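Side-chain contacts in beta-galactosidase (Bacteroides thetaiotaomicron, PDB 5MUJ), which probably acts as a glycoside hydrolase on rhamnogalacturonan II of plant pectin, and binds the chain B oligosaccharide of that polymer: residues Q205-V210 with T271-I276; P260-E265 with Y283-F288; A304-Y307 with N311-D314. All coordinates share one frame; numbering follows the deposited sequence.

Contact 1. Residues Q205-V210 with T271-I276; sequences QYKSTV and TGDAHI. With 8PK (4-O-[(1R)-1-hydroxyethyl]-2-O-methyl-alpha-L-fucopyranose), chain B.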
loop_
_atom_site.group_PDB
_atom_site.type_symbol
_atom_site.label_atom_id
_atom_site.label_comp_id
_atom_site.label_asym_id
_atom_site.label_seq_id
_atom_site.Cartn_x
_atom_site.Cartn_y
_atom_site.Cartn_z
ATOM N N GLN A 205 -1.159 4.704 13.053
ATOM C CA GLN A 205 -1.071 3.588 12.127
ATOM C C GLN A 205 -1.228 4.125 10.721
ATOM O O GLN A 205 -1.773 5.212 10.508
ATOM C CB GLN A 205 -2.049 2.468 12.522
ATOM C CG GLN A 205 -1.574 1.902 13.910
ATOM C CD GLN A 205 -2.624 1.309 14.813
ATOM O OE1 GLN A 205 -2.279 0.621 15.813
ATOM N NE2 GLN A 205 -3.856 1.653 14.595
ATOM N N TYR A 206 -0.642 3.412 9.783
ATOM C CA TYR A 206 -0.765 3.807 8.384
ATOM C C TYR A 206 -1.315 2.604 7.543
ATOM O O TYR A 206 -2.308 1.973 7.971
ATOM C CB TYR A 206 0.530 4.360 7.854
ATOM C CG TYR A 206 0.992 5.652 8.464
ATOM C CD1 TYR A 206 0.413 6.856 8.095
ATOM C CD2 TYR A 206 2.030 5.690 9.398
ATOM C CE1 TYR A 206 0.842 8.063 8.584
ATOM C CE2 TYR A 206 2.446 6.899 9.927
ATOM C CZ TYR A 206 1.859 8.073 9.540
ATOM O OH TYR A 206 2.328 9.262 10.047
ATOM N N LYS A 207 -0.719 2.287 6.381
ATOM C CA LYS A 207 -1.288 1.213 5.502
ATOM C C LYS A 207 -1.244 -0.141 6.204
ATOM O O LYS A 207 -0.345 -0.342 7.062
ATOM C CB LYS A 207 -0.558 1.139 4.136
ATOM C CG LYS A 207 -0.870 -0.110 3.343
ATOM C CD LYS A 207 -0.555 -0.049 1.844
ATOM C CE LYS A 207 -0.900 -1.365 1.158
ATOM N NZ LYS A 207 -0.692 -1.266 -0.322
ATOM N N SER A 208 -2.242 -0.991 5.955
ATOM C CA SER A 208 -2.307 -2.387 6.356
ATOM C C SER A 208 -2.754 -3.252 5.184
ATOM O O SER A 208 -3.402 -2.756 4.262
ATOM C CB SER A 208 -3.348 -2.561 7.474
ATOM O OG SER A 208 -4.637 -2.165 6.985
ATOM N N THR A 209 -2.416 -4.532 5.209
ATOM C CA THR A 209 -2.966 -5.515 4.238
ATOM C C THR A 209 -3.045 -6.826 4.977
ATOM O O THR A 209 -2.095 -7.178 5.701
ATOM C CB THR A 209 -2.110 -5.653 2.966
ATOM O OG1 THR A 209 -2.228 -4.459 2.199
ATOM C CG2 THR A 209 -2.575 -6.806 2.135
ATOM N N VAL A 210 -4.187 -7.481 4.920
ATOM C CA VAL A 210 -4.388 -8.780 5.566
ATOM C C VAL A 210 -4.312 -9.892 4.538
ATOM O O VAL A 210 -4.981 -9.838 3.484
ATOM C CB VAL A 210 -5.748 -8.825 6.306
ATOM C CG1 VAL A 210 -6.039 -10.218 6.872
ATOM C CG2 VAL A 210 -5.774 -7.745 7.378
ATOM N N THR A 271 9.784 3.256 6.339
ATOM C CA THR A 271 9.740 1.970 5.682
ATOM C C THR A 271 8.268 1.589 5.728
ATOM O O THR A 271 7.664 1.530 6.828
ATOM C CB THR A 271 10.576 0.890 6.405
ATOM O OG1 THR A 271 11.938 1.336 6.556
ATOM C CG2 THR A 271 10.526 -0.462 5.653
ATOM N N GLY A 272 7.683 1.335 4.546
ATOM C CA GLY A 272 6.312 0.976 4.555
ATOM C C GLY A 272 5.666 0.425 3.307
ATOM O O GLY A 272 6.317 -0.034 2.370
ATOM N N ASP A 273 4.348 0.458 3.374
ATOM C CA ASP A 273 3.471 -0.144 2.386
ATOM C C ASP A 273 3.969 -1.496 1.893
ATOM O O ASP A 273 4.163 -1.723 0.705
ATOM C CB ASP A 273 3.162 0.851 1.255
ATOM C CG ASP A 273 2.340 2.062 1.744
ATOM O OD1 ASP A 273 2.369 2.377 2.968
ATOM O OD2 ASP A 273 1.622 2.677 0.920
ATOM N N ALA A 274 4.124 -2.411 2.826
ATOM C CA ALA A 274 4.501 -3.764 2.546
ATOM C C ALA A 274 3.422 -4.452 1.706
ATOM O O ALA A 274 2.234 -4.422 2.053
ATOM C CB ALA A 274 4.785 -4.550 3.821
ATOM N N HIS A 275 3.893 -5.054 0.616
ATOM C CA HIS A 275 3.088 -5.771 -0.386
ATOM C C HIS A 275 3.813 -7.077 -0.651
ATOM O O HIS A 275 4.895 -7.079 -1.232
ATOM C CB HIS A 275 2.906 -4.897 -1.660
ATOM C CG HIS A 275 2.431 -5.631 -2.890
ATOM N ND1 HIS A 275 1.263 -6.362 -2.929
ATOM C CD2 HIS A 275 2.965 -5.700 -4.134
ATOM C CE1 HIS A 275 1.099 -6.865 -4.157
ATOM N NE2 HIS A 275 2.125 -6.483 -4.896
ATOM N N ILE A 276 3.219 -8.175 -0.201
ATOM C CA ILE A 276 3.836 -9.514 -0.197
ATOM C C ILE A 276 3.230 -10.447 -1.247
ATOM O O ILE A 276 2.014 -10.595 -1.327
ATOM C CB ILE A 276 3.721 -10.175 1.194
ATOM C CG1 ILE A 276 4.372 -9.256 2.236
ATOM C CG2 ILE A 276 4.404 -11.557 1.202
ATOM C CD1 ILE A 276 4.377 -9.809 3.628
HETATM O O9 8PK B . 1.563 13.306 14.982
HETATM C C8 8PK B . 1.636 12.075 14.272
HETATM C C10 8PK B . 0.289 11.385 14.271
HETATM O O4 8PK B . 2.103 12.307 12.935
HETATM C C4 8PK B . 3.341 13.021 12.879
HETATM C C5 8PK B . 3.388 13.822 11.594
HETATM C C6 8PK B . 2.195 14.779 11.481
HETATM O O5 8PK B . 3.415 12.926 10.461
HETATM C C3 8PK B . 4.534 12.073 12.967
HETATM O O3 8PK B . 4.535 11.295 14.169
HETATM C C2 8PK B . 4.493 11.140 11.779
HETATM O O2 8PK B . 5.639 10.282 11.857
HETATM C C7 8PK B . 5.331 8.916 12.168
HETATM C C1 8PK B . 4.470 11.947 10.480
HETATM O O HOH W 1 1.986 -1.558 -1.210
HETATM O O HOH W 2 0.045 -4.450 0.107
HETATM O O HOH W 3 -0.071 1.866 -0.921
#
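K207 lies across D273 at about a right angle, its aliphatic chain resting against the carboxylate. CB of K207 is 3.4 Å from D273 OD1, and its CD is 3.6 Å from D273 CG. CG of the lysine stands anti to the backbone N (chi1 167°) and the rest of the chain is extended, which carries the ammonium past the acid: K207 NZ ends 4.7 Å from D273 OD2.

Water 3 bridges the charges, accepting from K207 NZ and donating to D273 OD2 at 2.6 Å. Two more waters carry the ammonium to backbone carbonyls. Water 1 accepts from K207 NZ at 2.8 Å and can donate to D273 O, though other acceptors compete for its protons. Water 2 gives A274 O a proton at 2.9 Å, meets T209 OG1, and has a weak bond from K207 NZ.

Y206 OH comes to 3.3 Å from C2 of 8PK, while the ligand's C7 lies at the edge of the tyrosine ring.

Segments 205-210 and 271-276 run nearly parallel, 10° apart, on outermost strands of two different sheets. Strand 222-231 lies beside the first in its sheet and strand 282-290 beside the second; N227 touches K207 and its OD1 accepts from D273 N.

Contact 2. Residues P260-E265 with Y283-F288; sequences PVFAHE and YVMFYF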
loop_
_atom_site.group_PDB
_atom_site.type_symbol
_atom_site.label_atom_id
_atom_site.label_comp_id
_atom_site.label_asym_id
_atom_site.label_seq_id
_atom_site.Cartn_x
_atom_site.Cartn_y
_atom_site.Cartn_z
ATOM N N PRO A 260 8.828 -4.621 15.765
ATOM C CA PRO A 260 8.591 -4.633 14.288
ATOM C C PRO A 260 9.464 -5.674 13.588
ATOM O O PRO A 260 10.536 -6.005 14.074
ATOM C CB PRO A 260 8.955 -3.196 13.859
ATOM C CG PRO A 260 9.838 -2.652 14.951
ATOM C CD PRO A 260 9.541 -3.407 16.228
ATOM N N VAL A 261 9.018 -6.208 12.449
ATOM C CA VAL A 261 9.777 -7.233 11.739
ATOM C C VAL A 261 10.651 -6.674 10.587
ATOM O O VAL A 261 11.451 -7.409 10.019
ATOM C CB VAL A 261 8.859 -8.321 11.150
ATOM C CG1 VAL A 261 8.078 -9.001 12.255
ATOM C CG2 VAL A 261 7.939 -7.772 10.042
ATOM N N PHE A 262 10.470 -5.403 10.244
ATOM C CA PHE A 262 11.260 -4.812 9.179
ATOM C C PHE A 262 11.307 -3.316 9.327
ATOM O O PHE A 262 10.280 -2.678 9.387
ATOM C CB PHE A 262 10.654 -5.161 7.824
ATOM C CG PHE A 262 11.547 -4.847 6.666
ATOM C CD1 PHE A 262 12.847 -5.344 6.577
ATOM C CD2 PHE A 262 11.054 -4.095 5.627
ATOM C CE1 PHE A 262 13.655 -5.055 5.487
ATOM C CE2 PHE A 262 11.848 -3.792 4.547
ATOM C CZ PHE A 262 13.150 -4.265 4.465
ATOM N N ALA A 263 12.523 -2.776 9.409
ATOM C CA ALA A 263 12.729 -1.377 9.643
ATOM C C ALA A 263 14.095 -0.984 9.118
ATOM O O ALA A 263 14.975 -1.829 8.986
ATOM C CB ALA A 263 12.668 -1.080 11.131
ATOM N N HIS A 264 14.257 0.314 8.874
ATOM C CA HIS A 264 15.556 0.921 8.591
ATOM C C HIS A 264 15.791 2.084 9.543
ATOM O O HIS A 264 15.092 3.083 9.499
ATOM C CB HIS A 264 15.573 1.372 7.138
ATOM C CG HIS A 264 15.408 0.242 6.186
ATOM N ND1 HIS A 264 14.187 -0.096 5.636
ATOM C CD2 HIS A 264 16.309 -0.634 5.679
ATOM C CE1 HIS A 264 14.349 -1.135 4.837
ATOM N NE2 HIS A 264 15.626 -1.475 4.839
ATOM N N GLU A 265 16.770 1.953 10.432
ATOM C CA GLU A 265 16.911 2.921 11.492
ATOM C C GLU A 265 17.768 4.125 11.145
ATOM O O GLU A 265 19.007 4.083 11.239
ATOM C CB GLU A 265 17.481 2.253 12.739
ATOM C CG GLU A 265 16.617 1.178 13.329
ATOM C CD GLU A 265 15.308 1.721 13.882
ATOM O OE1 GLU A 265 15.211 2.921 14.227
ATOM O OE2 GLU A 265 14.338 0.944 13.928
ATOM N N TYR A 283 8.835 -15.714 0.113
ATOM C CA TYR A 283 7.986 -14.523 0.133
ATOM C C TYR A 283 8.826 -13.341 -0.275
ATOM O O TYR A 283 9.971 -13.208 0.186
ATOM C CB TYR A 283 7.407 -14.252 1.540
ATOM C CG TYR A 283 6.488 -15.337 2.025
ATOM C CD1 TYR A 283 5.161 -15.418 1.569
ATOM C CD2 TYR A 283 6.925 -16.285 2.947
ATOM C CE1 TYR A 283 4.314 -16.407 2.032
ATOM C CE2 TYR A 283 6.091 -17.294 3.369
ATOM C CZ TYR A 283 4.792 -17.346 2.911
ATOM O OH TYR A 283 3.974 -18.349 3.361
ATOM N N VAL A 284 8.261 -12.498 -1.148
ATOM C CA VAL A 284 8.877 -11.266 -1.567
ATOM C C VAL A 284 8.042 -10.097 -1.079
ATOM O O VAL A 284 6.843 -10.035 -1.349
ATOM C CB VAL A 284 8.981 -11.225 -3.108
ATOM C CG1 VAL A 284 9.603 -9.904 -3.567
ATOM C CG2 VAL A 284 9.801 -12.413 -3.548
HETATM N N MSE A 285 8.663 -9.183 -0.338
HETATM C CA MSE A 285 8.001 -8.002 0.110
HETATM C C MSE A 285 8.472 -6.875 -0.749
HETATM O O MSE A 285 9.638 -6.478 -0.688
HETATM C CB MSE A 285 8.355 -7.688 1.574
HETATM C CG MSE A 285 7.649 -6.442 2.065
HETATM SE SE MSE A 285 8.504 -5.739 3.668
HETATM C CE MSE A 285 7.847 -7.092 4.914
ATOM N N PHE A 286 7.531 -6.328 -1.514
ATOM C CA PHE A 286 7.721 -5.038 -2.156
ATOM C C PHE A 286 7.404 -3.998 -1.093
ATOM O O PHE A 286 6.389 -4.121 -0.399
ATOM C CB PHE A 286 6.777 -4.907 -3.369
ATOM C CG PHE A 286 7.041 -5.920 -4.428
ATOM C CD1 PHE A 286 8.121 -5.752 -5.281
ATOM C CD2 PHE A 286 6.287 -7.084 -4.523
ATOM C CE1 PHE A 286 8.361 -6.677 -6.300
ATOM C CE2 PHE A 286 6.554 -8.018 -5.505
ATOM C CZ PHE A 286 7.640 -7.828 -6.356
ATOM N N TYR A 287 8.271 -3.002 -0.966
ATOM C CA TYR A 287 8.069 -1.925 0.023
ATOM C C TYR A 287 8.647 -0.624 -0.493
ATOM O O TYR A 287 9.499 -0.630 -1.419
ATOM C CB TYR A 287 8.687 -2.342 1.368
ATOM C CG TYR A 287 10.177 -2.265 1.438
ATOM C CD1 TYR A 287 10.803 -1.090 1.878
ATOM C CD2 TYR A 287 10.975 -3.357 1.101
ATOM C CE1 TYR A 287 12.198 -1.017 1.964
ATOM C CE2 TYR A 287 12.360 -3.292 1.189
ATOM C CZ TYR A 287 12.954 -2.113 1.625
ATOM O OH TYR A 287 14.321 -2.056 1.696
ATOM N N PHE A 288 8.220 0.490 0.088
ATOM C CA PHE A 288 8.830 1.794 -0.167
ATOM C C PHE A 288 9.574 2.279 1.054
ATOM O O PHE A 288 9.263 1.904 2.231
ATOM C CB PHE A 288 7.863 2.903 -0.614
ATOM C CG PHE A 288 7.217 3.743 0.492
ATOM C CD1 PHE A 288 6.066 3.292 1.174
ATOM C CD2 PHE A 288 7.680 5.021 0.808
ATOM C CE1 PHE A 288 5.439 4.060 2.110
ATOM C CE2 PHE A 288 7.080 5.788 1.852
ATOM C CZ PHE A 288 5.951 5.310 2.462
#
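F262 turns CG anti to its backbone N (chi1 -168°), sending its ring toward strand 282-290, while Y287 holds CG in the crowded position between backbone N and carbonyl carbon (chi1 76°). The two side chains cross at about a right angle and the rings meet as a T-shaped pair: the edge of F262 points into the face of Y287, planes at 81° and centroids 4.7 Å apart. F262 CE2 sits over the middle of the tyrosine ring and comes within 3.4 Å of Y287 CE2.

M285, a selenomethionine, bends at its last torsion and runs past F262 in the opposite direction. Its SE is 3.6 Å from F262 CD2 and 4.4 Å from the centroid of that ring, an oblique Met-aromatic contact.

H264 comes at Y287 from the opposite direction. Its imidazole is nearly parallel to the phenol ring but slid so far along that they barely overlap; the closest approach is H264 CE1 to Y287 OH, 3.3 Å. The polar ends are tied through a third residue, since the D314 carboxylate bonds to Y287 OH with one oxygen and to H264 NE2 with the other. H264 ND1 is hydrogen-bonded to T271 OG1, so both imidazole nitrogens are engaged, which probably fixes the ring's rotation.

Where the cluster begins, V261 and F262 both face V242, a classic beta bulge. This aromatic cluster with a Met-aromatic contact packs the loop linking one four-stranded sheet to the next, consistent with an interblade connection of a five-bladed beta-propeller.

Contact 3. Residues A304-Y307 with N311-D314; sequences AASY and NWTD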
loop_
_atom_site.group_PDB
_atom_site.type_symbol
_atom_site.label_atom_id
_atom_site.label_comp_id
_atom_site.label_asym_id
_atom_site.label_seq_id
_atom_site.Cartn_x
_atom_site.Cartn_y
_atom_site.Cartn_z
ATOM N N ALA A 304 12.400 -6.867 -0.219
ATOM C CA ALA A 304 13.035 -7.809 0.663
ATOM C C ALA A 304 12.468 -9.199 0.452
ATOM O O ALA A 304 11.424 -9.359 -0.192
ATOM C CB ALA A 304 12.844 -7.350 2.121
ATOM N N ALA A 305 13.117 -10.228 0.994
ATOM C CA ALA A 305 12.578 -11.578 0.888
ATOM C C ALA A 305 12.775 -12.369 2.192
ATOM O O ALA A 305 13.637 -12.012 3.003
ATOM C CB ALA A 305 13.153 -12.326 -0.333
ATOM N N SER A 306 11.941 -13.384 2.384
ATOM C CA SER A 306 11.901 -14.158 3.640
ATOM C C SER A 306 11.308 -15.535 3.410
ATOM O O SER A 306 10.444 -15.706 2.549
ATOM C CB SER A 306 11.068 -13.425 4.696
ATOM O OG SER A 306 10.991 -14.208 5.843
ATOM N N TYR A 307 11.776 -16.533 4.159
ATOM C CA TYR A 307 11.163 -17.882 4.114
ATOM C C TYR A 307 10.085 -18.065 5.193
ATOM O O TYR A 307 9.210 -18.948 5.056
ATOM C CB TYR A 307 12.212 -18.986 4.258
ATOM C CG TYR A 307 13.150 -19.054 3.092
ATOM C CD1 TYR A 307 12.723 -19.595 1.872
ATOM C CD2 TYR A 307 14.463 -18.589 3.188
ATOM C CE1 TYR A 307 13.577 -19.659 0.780
ATOM C CE2 TYR A 307 15.318 -18.639 2.097
ATOM C CZ TYR A 307 14.872 -19.179 0.896
ATOM O OH TYR A 307 15.704 -19.252 -0.211
ATOM N N ASN A 311 11.865 -12.796 9.432
ATOM C CA ASN A 311 13.234 -12.379 9.178
ATOM C C ASN A 311 13.384 -12.055 7.701
ATOM O O ASN A 311 13.251 -12.935 6.870
ATOM C CB ASN A 311 14.188 -13.494 9.567
ATOM C CG ASN A 311 14.072 -13.858 11.016
ATOM O OD1 ASN A 311 13.614 -14.933 11.351
ATOM N ND2 ASN A 311 14.430 -12.932 11.875
ATOM N N TRP A 312 13.664 -10.791 7.409
ATOM C CA TRP A 312 13.619 -10.272 6.038
ATOM C C TRP A 312 15.014 -9.927 5.588
ATOM O O TRP A 312 15.725 -9.256 6.299
ATOM C CB TRP A 312 12.699 -9.054 6.013
ATOM C CG TRP A 312 11.268 -9.489 6.154
ATOM C CD1 TRP A 312 10.532 -9.539 7.301
ATOM C CD2 TRP A 312 10.399 -9.992 5.098
ATOM N NE1 TRP A 312 9.280 -10.072 7.043
ATOM C CE2 TRP A 312 9.155 -10.305 5.696
ATOM C CE3 TRP A 312 10.548 -10.183 3.713
ATOM C CZ2 TRP A 312 8.078 -10.837 4.970
ATOM C CZ3 TRP A 312 9.464 -10.701 2.965
ATOM C CH2 TRP A 312 8.245 -11.024 3.595
ATOM N N THR A 313 15.394 -10.393 4.393
ATOM C CA THR A 313 16.692 -10.059 3.806
ATOM C C THR A 313 16.413 -8.955 2.791
ATOM O O THR A 313 15.569 -9.135 1.904
ATOM C CB THR A 313 17.304 -11.270 3.083
ATOM O OG1 THR A 313 17.514 -12.352 4.011
ATOM C CG2 THR A 313 18.633 -10.897 2.418
ATOM N N ASP A 314 17.116 -7.843 2.910
ATOM C CA ASP A 314 16.913 -6.660 2.076
ATOM C C ASP A 314 17.690 -6.823 0.767
ATOM O O ASP A 314 18.796 -7.305 0.771
ATOM C CB ASP A 314 17.409 -5.430 2.857
ATOM C CG ASP A 314 16.659 -4.149 2.571
ATOM O OD1 ASP A 314 15.732 -4.106 1.738
ATOM O OD2 ASP A 314 17.026 -3.137 3.238
HETATM O O HOH W 4 15.462 -13.588 5.498
HETATM O O HOH W 5 13.480 -16.324 6.423
#
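A305 and T313 form a hydrogen-bonded antiparallel pair, with A304 and D314 the non-hydrogen-bonded pair beside it. T313 N gives its proton to A305 O almost straight (2.8 Å, 178°), and A305 N returns one to T313 O at 2.8 Å.

Side chain meets backbone at S306. Its OG donates to N311 O at 2.8 Å, approaching from above the carbonyl plane. The same OG takes the amide of D308, in the manner of an ST turn. Water 4 also donates to N311 O, at 2.7 Å, and it meets T313 OG1, which is bonded to V29 N.

The CH-pi contact is S306 CB over the six-membered ring of W312, 3.4 Å from its centroid. A304 CB packs apolarly against W312 CE3 at 4.0 Å. The indole NE1 bonds to L309 O in the turn, and M285 packs against the indole. With an alanine in place of W312, S306 CB would probably lose the surface it rests on and L309 O its indole partner, leaving a gap beside A304.

S306 OG thus both donates and accepts, and the indole N-H is held within the hairpin, consistent with a well-ordered turn.

From the N terminus, contact 1 opens on strand 204-212 and closes 61 residues on, at strand 270-279, bringing together edge strands of two successive sheets. Before it closes, contact 2 has begun in the 260-265 loop, so the two cross, and contact 2 ends on strand 282-290, next to 270-279 in the same sheet. Contact 3 follows in series and closes the smallest loop, the hairpin from 299-306 to 313-314 at the far edge of that sheet. D314 and H264 chain the three contacts together, tying the loop between two sheets to both outermost strands of the second. The five four-stranded antiparallel sheets are consistent with a five-bladed beta-propeller.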